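Local coordinates for phage related exonuclease (PDB 3K93), which probably degrades DNA as a phage-type exonuclease, in a three-subunit assembly that may resemble the ring of lambda exonuclease, at residues A45-D48 and Y52-F55; G64-E69 and L164-A169; C99-P104 and L108-K113. All blocks are in the same frame, centred on the assembly; numbering follows the deposited sequence.

Contact 1 of 3, residues A45-D48 and Y52-F55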
ATOM      1  N   ALA A  45       7.671  -7.411 -21.580  1.00 10.82           N
ATOM      2  CA  ALA A  45       8.516  -6.871 -22.649  1.00 10.14           C
ATOM      3  C   ALA A  45       9.939  -6.573 -22.132  1.00  9.53           C
ATOM      4  O   ALA A  45      10.902  -6.924 -22.778  1.00  8.42           O
ATOM      5  CB  ALA A  45       7.895  -5.628 -23.270  1.00  9.84           C
ATOM      6  N   LYS A  46      10.056  -5.943 -20.963  1.00  8.94           N
ATOM      7  CA  LYS A  46      11.379  -5.586 -20.430  1.00  8.83           C
ATOM      8  C   LYS A  46      12.186  -6.831 -20.004  1.00  8.92           C
ATOM      9  O   LYS A  46      13.417  -6.826 -20.043  1.00  9.42           O
ATOM     10  CB  LYS A  46      11.261  -4.616 -19.254  1.00  8.13           C
ATOM     11  CG  LYS A  46      10.760  -3.227 -19.610  1.00  8.93           C
ATOM     12  CD  LYS A  46      10.789  -2.286 -18.386  1.00  7.33           C
ATOM     13  CE  LYS A  46       9.873  -1.095 -18.581  1.00  8.04           C
ATOM     14  NZ  LYS A  46       9.824  -0.228 -17.379  1.00  5.77           N
ATOM     15  N   PHE A  47      11.514  -7.874 -19.561  1.00  8.90           N
ATOM     16  CA  PHE A  47      12.227  -9.109 -19.321  1.00  9.70           C
ATOM     17  C   PHE A  47      12.797  -9.688 -20.614  1.00  9.30           C
ATOM     18  O   PHE A  47      13.983 -10.032 -20.670  1.00  9.55           O
ATOM     19  CB  PHE A  47      11.366 -10.173 -18.632  1.00  9.87           C
ATOM     20  CG  PHE A  47      12.102 -11.454 -18.428  1.00 11.40           C
ATOM     21  CD1 PHE A  47      13.089 -11.542 -17.454  1.00 13.65           C
ATOM     22  CD2 PHE A  47      11.879 -12.547 -19.258  1.00 13.97           C
ATOM     23  CE1 PHE A  47      13.821 -12.732 -17.267  1.00 15.23           C
ATOM     24  CE2 PHE A  47      12.615 -13.776 -19.096  1.00 14.38           C
ATOM     25  CZ  PHE A  47      13.570 -13.867 -18.100  1.00 15.23           C
ATOM     26  N   ASP A  48      11.975  -9.789 -21.654  1.00  9.44           N
ATOM     27  CA  ASP A  48      12.430 -10.419 -22.909  1.00  9.76           C
ATOM     28  C   ASP A  48      13.456  -9.541 -23.638  1.00  9.48           C
ATOM     29  O   ASP A  48      14.334 -10.057 -24.308  1.00  9.03           O
ATOM     30  CB  ASP A  48      11.265 -10.699 -23.889  1.00  9.85           C
ATOM     31  CG  ASP A  48      10.258 -11.697 -23.356  1.00 12.36           C
ATOM     32  OD1 ASP A  48      10.563 -12.424 -22.408  1.00 14.96           O
ATOM     33  OD2 ASP A  48       9.132 -11.728 -23.899  1.00 13.23           O
ATOM     34  N   TYR A  52      15.521  -8.262 -17.484  1.00 12.15           N
ATOM     35  CA  TYR A  52      15.214  -7.764 -16.150  1.00 12.51           C
ATOM     36  C   TYR A  52      13.951  -8.446 -15.628  1.00 13.42           C
ATOM     37  O   TYR A  52      12.847  -8.290 -16.175  1.00 11.98           O
ATOM     38  CB  TYR A  52      15.034  -6.260 -16.164  1.00 11.93           C
ATOM     39  CG  TYR A  52      14.655  -5.687 -14.832  1.00 10.88           C
ATOM     40  CD1 TYR A  52      13.329  -5.609 -14.439  1.00 10.62           C
ATOM     41  CD2 TYR A  52      15.626  -5.230 -13.949  1.00 11.62           C
ATOM     42  CE1 TYR A  52      12.982  -5.085 -13.178  1.00 10.26           C
ATOM     43  CE2 TYR A  52      15.286  -4.692 -12.731  1.00  9.67           C
ATOM     44  CZ  TYR A  52      13.951  -4.626 -12.356  1.00 11.01           C
ATOM     45  OH  TYR A  52      13.597  -4.083 -11.136  1.00 13.56           O
ATOM     46  N   ASN A  53      14.134  -9.199 -14.563  1.00 15.49           N
ATOM     47  CA  ASN A  53      13.057  -9.960 -13.947  1.00 18.24           C
ATOM     48  C   ASN A  53      12.486  -9.151 -12.801  1.00 19.17           C
ATOM     49  O   ASN A  53      13.160  -8.930 -11.801  1.00 17.94           O
ATOM     50  CB  ASN A  53      13.586 -11.307 -13.428  1.00 19.38           C
ATOM     51  CG  ASN A  53      12.461 -12.348 -13.195  1.00 22.81           C
ATOM     52  OD1 ASN A  53      11.260 -12.026 -13.131  1.00 26.58           O
ATOM     53  ND2 ASN A  53      12.861 -13.591 -13.082  1.00 24.61           N
ATOM     54  N   ALA A  54      11.252  -8.695 -12.992  1.00 21.34           N
ATOM     55  CA  ALA A  54      10.546  -7.888 -12.014  1.00 23.65           C
ATOM     56  C   ALA A  54      10.312  -8.686 -10.730  1.00 25.37           C
ATOM     57  O   ALA A  54      10.613  -8.200  -9.684  1.00 26.59           O
ATOM     58  CB  ALA A  54       9.205  -7.398 -12.592  1.00 23.37           C
ATOM     59  N   PHE A  55       9.812  -9.913 -10.823  1.00 26.98           N
ATOM     60  CA  PHE A  55       9.561 -10.722  -9.623  0.60 28.21           C
ATOM     61  C   PHE A  55      10.604 -11.810  -9.463  1.00 28.72           C
ATOM     62  O   PHE A  55      10.532 -12.869 -10.110  1.00 28.93           O
ATOM     63  CB  PHE A  55       8.168 -11.368  -9.626  0.60 28.48           C
ATOM     64  CG  PHE A  55       7.930 -12.275  -8.441  0.60 29.26           C
ATOM     65  CD1 PHE A  55       7.924 -13.662  -8.591  0.60 29.21           C
ATOM     66  CD2 PHE A  55       7.766 -11.732  -7.163  0.60 29.49           C
ATOM     67  CE1 PHE A  55       7.720 -14.478  -7.501  0.60 28.96           C
ATOM     68  CE2 PHE A  55       7.563 -12.538  -6.087  0.60 29.17           C
ATOM     69  CZ  PHE A  55       7.538 -13.912  -6.248  0.60 28.73           C
TER
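With chi1 at 178° in F47 and -161° in N53, each side chain places CG opposite its own backbone N, and the two then run side by side in the same direction. This is the exit from helix 35-50 into the loop that leads to helix 59-66. The chain brushes the helix at Y52 and N53 and then leaves it; the CA atoms of F47 and Y52 come within 4.6 Å of each other.

Cross-segment hydrogen bonds play no part here: K46 O and Y52 N stay 3.6 Å apart. The Y52 carbonyl oxygen instead settles against F47. It lies 3.3 Å from F47 CA in a bent CA-H...O contact, with an angle of 125° at the hydrogen, and it also meets the edge of the phenyl ring near its plane, 3.5 Å from F47 CD1. A weakly polarised C-H and an aromatic edge thus serve as neighbours of this carbonyl.

The polar ends lead elsewhere. The extended chain of K46 carries NZ to a salt bridge with E127 of the second subunit, while Y52 OH hydrogen-bonds to D117 of that subunit, so this exit is part of a subunit interface. Beyond the carbonyl, F47 CD1 approaches N53 CA obliquely at 3.8 Å, and N53 CB rests 4.1 Å from both F47 CD1 and F47 CE1.

Contact 2 of 3, residues G64-E69 and L164-A169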
ATOM      1  N   GLY A  64       7.144 -23.134  -1.092  1.00 17.58           N
ATOM      2  CA  GLY A  64       6.403 -23.997  -2.026  1.00 18.51           C
ATOM      3  C   GLY A  64       7.323 -24.904  -2.815  1.00 19.35           C
ATOM      4  O   GLY A  64       6.991 -26.032  -3.087  1.00 20.53           O
ATOM      5  N   ASN A  65       8.491 -24.415  -3.177  1.00 20.21           N
ATOM      6  CA  ASN A  65       9.440 -25.240  -3.905  1.00 21.29           C
ATOM      7  C   ASN A  65       9.980 -26.349  -3.036  1.00 20.80           C
ATOM      8  O   ASN A  65      10.005 -27.472  -3.463  1.00 20.02           O
ATOM      9  CB  ASN A  65      10.591 -24.410  -4.460  1.00 21.42           C
ATOM     10  CG  ASN A  65      10.163 -23.519  -5.623  1.00 24.97           C
ATOM     11  OD1 ASN A  65       9.230 -23.859  -6.381  1.00 27.08           O
ATOM     12  ND2 ASN A  65      10.869 -22.371  -5.790  1.00 26.67           N
ATOM     13  N   GLU A  66      10.381 -26.022  -1.813  1.00 20.90           N
ATOM     14  CA  GLU A  66      10.899 -27.023  -0.891  1.00 21.51           C
ATOM     15  C   GLU A  66       9.893 -28.064  -0.485  1.00 21.27           C
ATOM     16  O   GLU A  66      10.266 -29.217  -0.299  1.00 21.54           O
ATOM     17  CB  GLU A  66      11.530 -26.386   0.339  1.00 21.63           C
ATOM     18  CG  GLU A  66      12.769 -25.575  -0.046  1.00 25.50           C
ATOM     19  CD  GLU A  66      13.582 -25.023   1.131  1.00 29.19           C
ATOM     20  OE1 GLU A  66      13.316 -25.396   2.311  1.00 30.06           O
ATOM     21  OE2 GLU A  66      14.510 -24.209   0.837  1.00 31.74           O
ATOM     22  N   LEU A  67       8.626 -27.704  -0.394  1.00 21.05           N
ATOM     23  CA  LEU A  67       7.630 -28.621   0.174  1.00 21.49           C
ATOM     24  C   LEU A  67       6.752 -29.219  -0.929  1.00 22.61           C
ATOM     25  O   LEU A  67       5.728 -29.863  -0.660  1.00 22.84           O
ATOM     26  CB  LEU A  67       6.790 -27.927   1.231  1.00 20.14           C
ATOM     27  CG  LEU A  67       7.560 -27.427   2.460  1.00 20.37           C
ATOM     28  CD1 LEU A  67       6.594 -26.712   3.378  1.00 14.69           C
ATOM     29  CD2 LEU A  67       8.281 -28.562   3.207  1.00 19.69           C
ATOM     30  N   GLU A  68       7.185 -29.046  -2.167  1.00 23.65           N
ATOM     31  CA  GLU A  68       6.385 -29.426  -3.329  1.00 24.99           C
ATOM     32  C   GLU A  68       6.025 -30.881  -3.310  1.00 24.26           C
ATOM     33  O   GLU A  68       4.869 -31.226  -3.554  1.00 24.16           O
ATOM     34  CB  GLU A  68       7.147 -29.137  -4.605  1.00 26.00           C
ATOM     35  CG  GLU A  68       6.331 -29.280  -5.868  1.00 29.69           C
ATOM     36  CD  GLU A  68       7.185 -28.948  -7.066  1.00 33.80           C
ATOM     37  OE1 GLU A  68       8.108 -29.762  -7.385  1.00 35.32           O
ATOM     38  OE2 GLU A  68       6.954 -27.860  -7.652  1.00 36.22           O
ATOM     39  N   GLU A  69       7.013 -31.716  -2.993  1.00 24.03           N
ATOM     40  CA  GLU A  69       6.816 -33.168  -2.928  1.00 23.91           C
ATOM     41  C   GLU A  69       5.821 -33.546  -1.828  1.00 22.94           C
ATOM     42  O   GLU A  69       4.861 -34.256  -2.097  1.00 22.98           O
ATOM     43  CB  GLU A  69       8.147 -33.969  -2.826  1.00 24.23           C
ATOM     44  CG  GLU A  69       9.464 -33.145  -2.750  1.00 25.67           C
ATOM     45  N   LEU A 164      13.055 -24.544   8.532  1.00 19.43           N
ATOM     46  CA  LEU A 164      13.938 -23.676   9.317  1.00 20.80           C
ATOM     47  C   LEU A 164      14.794 -22.738   8.495  1.00 22.04           C
ATOM     48  O   LEU A 164      14.951 -21.585   8.845  1.00 22.38           O
ATOM     49  CB  LEU A 164      14.843 -24.495  10.220  1.00 20.62           C
ATOM     50  CG  LEU A 164      14.247 -24.867  11.574  1.00 21.53           C
ATOM     51  CD1 LEU A 164      15.063 -25.998  12.263  1.00 19.25           C
ATOM     52  CD2 LEU A 164      14.149 -23.611  12.484  1.00 21.83           C
ATOM     53  N   ASN A 165      15.296 -23.218   7.369  1.00 23.39           N
ATOM     54  CA  ASN A 165      16.189 -22.424   6.570  1.00 24.50           C
ATOM     55  C   ASN A 165      15.501 -21.176   5.958  1.00 23.82           C
ATOM     56  O   ASN A 165      16.167 -20.325   5.415  1.00 23.46           O
ATOM     57  CB  ASN A 165      16.857 -23.302   5.484  1.00 25.27           C
ATOM     58  CG  ASN A 165      15.967 -23.513   4.274  1.00 29.38           C
ATOM     59  OD1 ASN A 165      16.092 -22.794   3.292  1.00 37.09           O
ATOM     60  ND2 ASN A 165      15.041 -24.469   4.348  1.00 32.88           N
ATOM     61  N   LEU A 166      14.175 -21.079   6.041  1.00 23.10           N
ATOM     62  CA  LEU A 166      13.471 -19.960   5.474  1.00 22.33           C
ATOM     63  C   LEU A 166      12.973 -18.982   6.530  1.00 22.83           C
ATOM     64  O   LEU A 166      12.337 -18.009   6.187  1.00 23.69           O
ATOM     65  CB  LEU A 166      12.309 -20.468   4.639  1.00 21.80           C
ATOM     66  CG  LEU A 166      12.695 -21.320   3.437  1.00 21.45           C
ATOM     67  CD1 LEU A 166      11.453 -21.756   2.673  1.00 19.21           C
ATOM     68  CD2 LEU A 166      13.673 -20.526   2.518  1.00 19.64           C
ATOM     69  N   ILE A 167      13.240 -19.235   7.805  1.00 23.12           N
ATOM     70  CA  ILE A 167      12.752 -18.366   8.863  1.00 23.83           C
ATOM     71  C   ILE A 167      13.830 -17.320   9.141  1.00 25.08           C
ATOM     72  O   ILE A 167      14.857 -17.627   9.720  1.00 25.35           O
ATOM     73  CB  ILE A 167      12.448 -19.158  10.132  1.00 23.37           C
ATOM     74  CG1 ILE A 167      11.262 -20.114   9.869  1.00 23.63           C
ATOM     75  CG2 ILE A 167      12.131 -18.215  11.309  1.00 21.92           C
ATOM     76  CD1 ILE A 167      10.767 -20.835  11.103  1.00 19.41           C
ATOM     77  N   SER A 168      13.583 -16.085   8.728  1.00 26.64           N
ATOM     78  CA  SER A 168      14.560 -14.996   8.917  1.00 28.02           C
ATOM     79  C   SER A 168      14.692 -14.607  10.376  1.00 27.80           C
ATOM     80  O   SER A 168      13.907 -15.014  11.220  1.00 27.44           O
ATOM     81  CB  SER A 168      14.124 -13.747   8.155  1.00 28.58           C
ATOM     82  OG  SER A 168      13.102 -13.087   8.890  1.00 31.43           O
ATOM     83  N   ALA A 169      15.690 -13.776  10.641  1.00 28.32           N
ATOM     84  CA  ALA A 169      16.000 -13.283  11.985  1.00 28.02           C
ATOM     85  C   ALA A 169      14.752 -12.720  12.635  1.00 27.59           C
ATOM     86  O   ALA A 169      14.536 -12.907  13.821  1.00 27.77           O
ATOM     87  CB  ALA A 169      17.087 -12.195  11.898  1.00 28.44           C
TER
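E66 and N165 approach from opposite directions across the surface of the protein, joining the C-terminal end of helix 59-66 to the loop between strand 152-158 and helix 173-181. The polar part of the contact is one hydrogen bond. N165 ND2 donates to E66 OE1 over 2.8 Å, and the bond is nearly straight, with 164° at the hydrogen. It reaches the syn lone pair of the acceptor, on the side of the other carboxylate oxygen, and OE1 lies practically in the plane of the amide. Carboxylate and amide planes differ by only 18°, so the two groups lie edge to edge, nearly coplanar. E66 brings its carboxylate there on a chain that is extended beyond CG (chi2 -173°).

The near-coplanar pairing probably carries a cost, since E66 OE2 and N165 OD1, both acceptors as long as E66 is ionised, are 3.2 Å apart.

Van der Waals contact comes from L166, whose methyls lie beside the carboxylate: CD1 is 4.1 Å from E66 OE1, and CD2 is 4.1 Å from E66 OE2. The leucine also packs on Q62 and K63 of helix 59-66, and P163 touches E66.

Local backbone bonding shapes the loop. Residues 164-166 form a short 3-10 segment, closed by a hydrogen bond of 3.1 Å from I167 N to L164 O. I167 then turns to L176 and I177 of helix 173-181, which ties the segment to the next helix.

A single well-directed bond, shouldered by a pair of like acceptors, suggests a modest link. OD1 beside OE2 would tend to favour protonation of E66, the N-H on OE1 to oppose it, so no net shift can be read from the geometry.

Contact 3 of 3, residues C99-P104 and L108-K113. With NA (sodium ion), chain B.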
ATOM      1  N   CYS A  99       1.503 -27.555 -14.923  1.00 13.83           N
ATOM      2  CA  CYS A  99       0.669 -27.823 -13.765  1.00 14.45           C
ATOM      3  C   CYS A  99       1.430 -28.712 -12.805  1.00 14.65           C
ATOM      4  O   CYS A  99       2.488 -29.252 -13.157  1.00 14.73           O
ATOM      5  CB  CYS A  99      -0.658 -28.457 -14.184  1.00 14.02           C
ATOM      6  SG  CYS A  99      -0.544 -30.125 -14.878  1.00 18.23           S
ATOM      7  N   ASP A 100       0.928 -28.814 -11.576  1.00 14.90           N
ATOM      8  CA  ASP A 100       1.539 -29.667 -10.553  1.00 15.42           C
ATOM      9  C   ASP A 100       1.160 -31.106 -10.785  1.00 15.50           C
ATOM     10  O   ASP A 100       2.035 -31.972 -10.880  1.00 15.80           O
ATOM     11  CB  ASP A 100       1.083 -29.270  -9.149  1.00 15.89           C
ATOM     12  CG  ASP A 100       1.577 -27.883  -8.740  1.00 18.18           C
ATOM     13  OD1 ASP A 100       2.715 -27.547  -9.170  1.00 18.06           O
ATOM     14  OD2 ASP A 100       0.821 -27.124  -8.018  1.00 16.33           O
ATOM     15  N   ILE A 101      -0.146 -31.368 -10.845  1.00 15.65           N
ATOM     16  CA  ILE A 101      -0.675 -32.727 -10.980  1.00 15.89           C
ATOM     17  C   ILE A 101      -1.730 -32.799 -12.076  1.00 15.84           C
ATOM     18  O   ILE A 101      -2.626 -31.965 -12.148  1.00 15.82           O
ATOM     19  CB  ILE A 101      -1.300 -33.220  -9.668  1.00 15.85           C
ATOM     20  CG1 ILE A 101      -0.387 -32.885  -8.461  1.00 16.52           C
ATOM     21  CG2 ILE A 101      -1.581 -34.727  -9.743  1.00 15.60           C
ATOM     22  CD1 ILE A 101      -0.976 -33.195  -7.073  1.00 15.04           C
ATOM     23  N   TYR A 102      -1.597 -33.801 -12.940  1.00 16.17           N
ATOM     24  CA  TYR A 102      -2.568 -34.091 -13.990  1.00 16.34           C
ATOM     25  C   TYR A 102      -3.099 -35.482 -13.710  1.00 16.27           C
ATOM     26  O   TYR A 102      -2.316 -36.392 -13.564  1.00 15.78           O
ATOM     27  CB  TYR A 102      -1.882 -34.058 -15.366  1.00 16.21           C
ATOM     28  CG  TYR A 102      -2.706 -34.574 -16.532  1.00 16.48           C
ATOM     29  CD1 TYR A 102      -4.037 -34.209 -16.696  1.00 16.63           C
ATOM     30  CD2 TYR A 102      -2.127 -35.390 -17.521  1.00 17.97           C
ATOM     31  CE1 TYR A 102      -4.791 -34.663 -17.797  1.00 15.72           C
ATOM     32  CE2 TYR A 102      -2.887 -35.843 -18.641  1.00 16.54           C
ATOM     33  CZ  TYR A 102      -4.212 -35.473 -18.749  1.00 15.77           C
ATOM     34  OH  TYR A 102      -4.969 -35.899 -19.801  1.00 15.30           O
ATOM     35  N   VAL A 103      -4.423 -35.626 -13.615  1.00 16.78           N
ATOM     36  CA  VAL A 103      -5.077 -36.944 -13.384  1.00 17.17           C
ATOM     37  C   VAL A 103      -6.013 -37.213 -14.588  1.00 18.19           C
ATOM     38  O   VAL A 103      -7.195 -36.802 -14.573  1.00 18.64           O
ATOM     39  CB  VAL A 103      -5.866 -36.965 -12.020  1.00 17.46           C
ATOM     40  CG1 VAL A 103      -6.297 -38.391 -11.648  1.00 15.26           C
ATOM     41  CG2 VAL A 103      -5.014 -36.360 -10.905  1.00 15.39           C
ATOM     42  N   PRO A 104      -5.477 -37.851 -15.661  1.00 18.42           N
ATOM     43  CA  PRO A 104      -6.268 -38.050 -16.875  1.00 19.38           C
ATOM     44  C   PRO A 104      -7.516 -38.933 -16.643  1.00 19.99           C
ATOM     45  O   PRO A 104      -8.577 -38.676 -17.217  1.00 20.01           O
ATOM     46  CB  PRO A 104      -5.279 -38.748 -17.827  1.00 19.31           C
ATOM     47  CG  PRO A 104      -4.265 -39.354 -16.940  1.00 18.99           C
ATOM     48  CD  PRO A 104      -4.133 -38.449 -15.786  1.00 18.13           C
ATOM     49  N   LEU A 108      -8.801 -34.118 -14.647  1.00 16.73           N
ATOM     50  CA  LEU A 108      -8.629 -33.282 -13.458  1.00 16.07           C
ATOM     51  C   LEU A 108      -7.219 -32.747 -13.373  1.00 15.34           C
ATOM     52  O   LEU A 108      -6.269 -33.530 -13.531  1.00 15.47           O
ATOM     53  CB  LEU A 108      -8.911 -34.101 -12.189  1.00 15.83           C
ATOM     54  CG  LEU A 108      -8.592 -33.516 -10.804  1.00 15.72           C
ATOM     55  CD1 LEU A 108      -9.461 -32.315 -10.536  1.00 13.70           C
ATOM     56  CD2 LEU A 108      -8.810 -34.618  -9.731  1.00 15.51           C
ATOM     57  N   ILE A 109      -7.101 -31.437 -13.085  1.00 14.10           N
ATOM     58  CA  ILE A 109      -5.845 -30.821 -12.673  1.00 13.65           C
ATOM     59  C   ILE A 109      -5.899 -30.559 -11.168  1.00 14.24           C
ATOM     60  O   ILE A 109      -6.901 -30.085 -10.652  1.00 13.53           O
ATOM     61  CB  ILE A 109      -5.624 -29.467 -13.384  1.00 13.57           C
ATOM     62  CG1 ILE A 109      -5.500 -29.658 -14.888  1.00 12.56           C
ATOM     63  CG2 ILE A 109      -4.382 -28.734 -12.840  1.00 12.47           C
ATOM     64  CD1 ILE A 109      -4.169 -30.325 -15.306  1.00 13.17           C
ATOM     65  N   ILE A 110      -4.810 -30.849 -10.471  1.00 14.56           N
ATOM     66  CA  ILE A 110      -4.661 -30.413  -9.100  1.00 14.64           C
ATOM     67  C   ILE A 110      -3.495 -29.490  -9.024  1.00 15.26           C
ATOM     68  O   ILE A 110      -2.493 -29.728  -9.683  1.00 16.03           O
ATOM     69  CB  ILE A 110      -4.459 -31.574  -8.132  1.00 14.38           C
ATOM     70  CG1 ILE A 110      -5.675 -32.490  -8.150  1.00 13.88           C
ATOM     71  CG2 ILE A 110      -4.282 -31.038  -6.698  1.00 12.37           C
ATOM     72  CD1 ILE A 110      -5.385 -33.924  -7.608  1.00 15.92           C
ATOM     73  N   ASP A 111      -3.641 -28.433  -8.241  1.00 15.67           N
ATOM     74  CA  ASP A 111      -2.585 -27.491  -7.964  1.00 16.99           C
ATOM     75  C   ASP A 111      -2.436 -27.297  -6.433  1.00 16.77           C
ATOM     76  O   ASP A 111      -3.423 -27.060  -5.723  1.00 17.69           O
ATOM     77  CB  ASP A 111      -2.887 -26.138  -8.625  1.00 17.26           C
ATOM     78  CG  ASP A 111      -1.627 -25.296  -8.812  1.00 20.11           C
ATOM     79  OD1 ASP A 111      -1.184 -24.663  -7.823  1.00 23.40           O
ATOM     80  OD2 ASP A 111      -1.027 -25.295  -9.925  1.00 20.86           O
ATOM     81  N   THR A 112      -1.206 -27.402  -5.942  1.00 15.60           N
ATOM     82  CA  THR A 112      -0.917 -27.226  -4.544  1.00 14.98           C
ATOM     83  C   THR A 112      -0.411 -25.788  -4.289  1.00 15.73           C
ATOM     84  O   THR A 112       0.462 -25.293  -5.009  1.00 16.42           O
ATOM     85  CB  THR A 112       0.163 -28.214  -4.085  1.00 14.75           C
ATOM     86  OG1 THR A 112       1.349 -28.022  -4.866  1.00 15.29           O
ATOM     87  CG2 THR A 112      -0.310 -29.661  -4.192  1.00 13.00           C
ATOM     88  N   LYS A 113      -0.957 -25.130  -3.275  1.00 15.28           N
ATOM     89  CA  LYS A 113      -0.515 -23.815  -2.856  1.00 15.20           C
ATOM     90  C   LYS A 113      -0.088 -23.930  -1.385  1.00 14.80           C
ATOM     91  O   LYS A 113      -0.926 -24.138  -0.509  1.00 12.74           O
ATOM     92  CB  LYS A 113      -1.665 -22.810  -2.989  1.00 15.63           C
ATOM     93  CG  LYS A 113      -2.346 -22.822  -4.391  1.00 16.76           C
ATOM     94  CD  LYS A 113      -1.439 -22.258  -5.457  1.00 15.31           C
ATOM     95  CE  LYS A 113      -2.196 -22.133  -6.770  1.00 16.73           C
ATOM     96  NZ  LYS A 113      -1.307 -21.783  -7.887  1.00 13.65           N
TER
HETATM   97 NA    NA B 223       1.290 -24.869  -7.229  1.00 34.38          NA
HETATM   98  O   HOH W   1      -1.660 -27.315 -11.185  1.00 18.80           O
HETATM   99  O   HOH W   2       3.610 -26.096  -6.877  1.00 34.50           O
HETATM  100  O   HOH W   3       1.228 -23.710  -9.592  1.00 34.61           O
HETATM  101  O   HOH W   4       1.966 -22.753  -6.551  1.00 22.96           O
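D100, just before strand 101-103, and D111, within strand 108-114 of the same beta hairpin, converge on one sodium ion. D100 OD2 binds it at 2.4 Å; D111 OD1, main-chain T112 O and three waters complete six ligands. Two of these waters donate to carboxylates, one to D100 OD1 and one to D111 OD2.

D100 CG is anti to the carbonyl carbon (chi1 -66°), which turns OD2 toward the sodium and T112 N. In the next shell, T112 N donates to D100 OD2 at 2.9 Å, on the anti side of the carboxylate, 19° out of its plane. K113 NZ forms a salt bridge with D111 OD1 and reaches Q140. A fourth water bridges D100 N and I110 O; its approach to D111 OD2 is doubtfully short.

Further out, antiparallel hydrogen-bonded pairs I101-I110 and V103-L108 flank the non-hydrogen-bonded pair Y102-I109. I101 and I110 pack CB to CB at 3.9 Å on the side of helix 68-79, whereas I109 CD1 meets C99 SG near W148.

An aspartate followed by D-T-K on the next strand fits a variant of the PD-(D/E)XK motif, with cysteine for proline, so the sodium probably marks the position of a catalytic divalent metal.

How the contacts relate
Contact 1 is complete before contact 2 begins, its helix 35-50 followed directly by helix 59-66. Contact 3 is formed wholly by chain lying between the two halves of contact 2. Its hairpin is the edge of the four-stranded sheet, and strand 152-158, next to strand 108-114, leads into the loop of contact 2. The centres of contacts 2 and 3 are about 21 Å apart; the centre of contact 1 lies about 25 Å from that of contact 2 and about 28 Å from that of contact 3. Within one chain the interface of contact 1 and the metal site lie apart, although contact 1 meets residues that follow the metal-bearing strand of the second subunit.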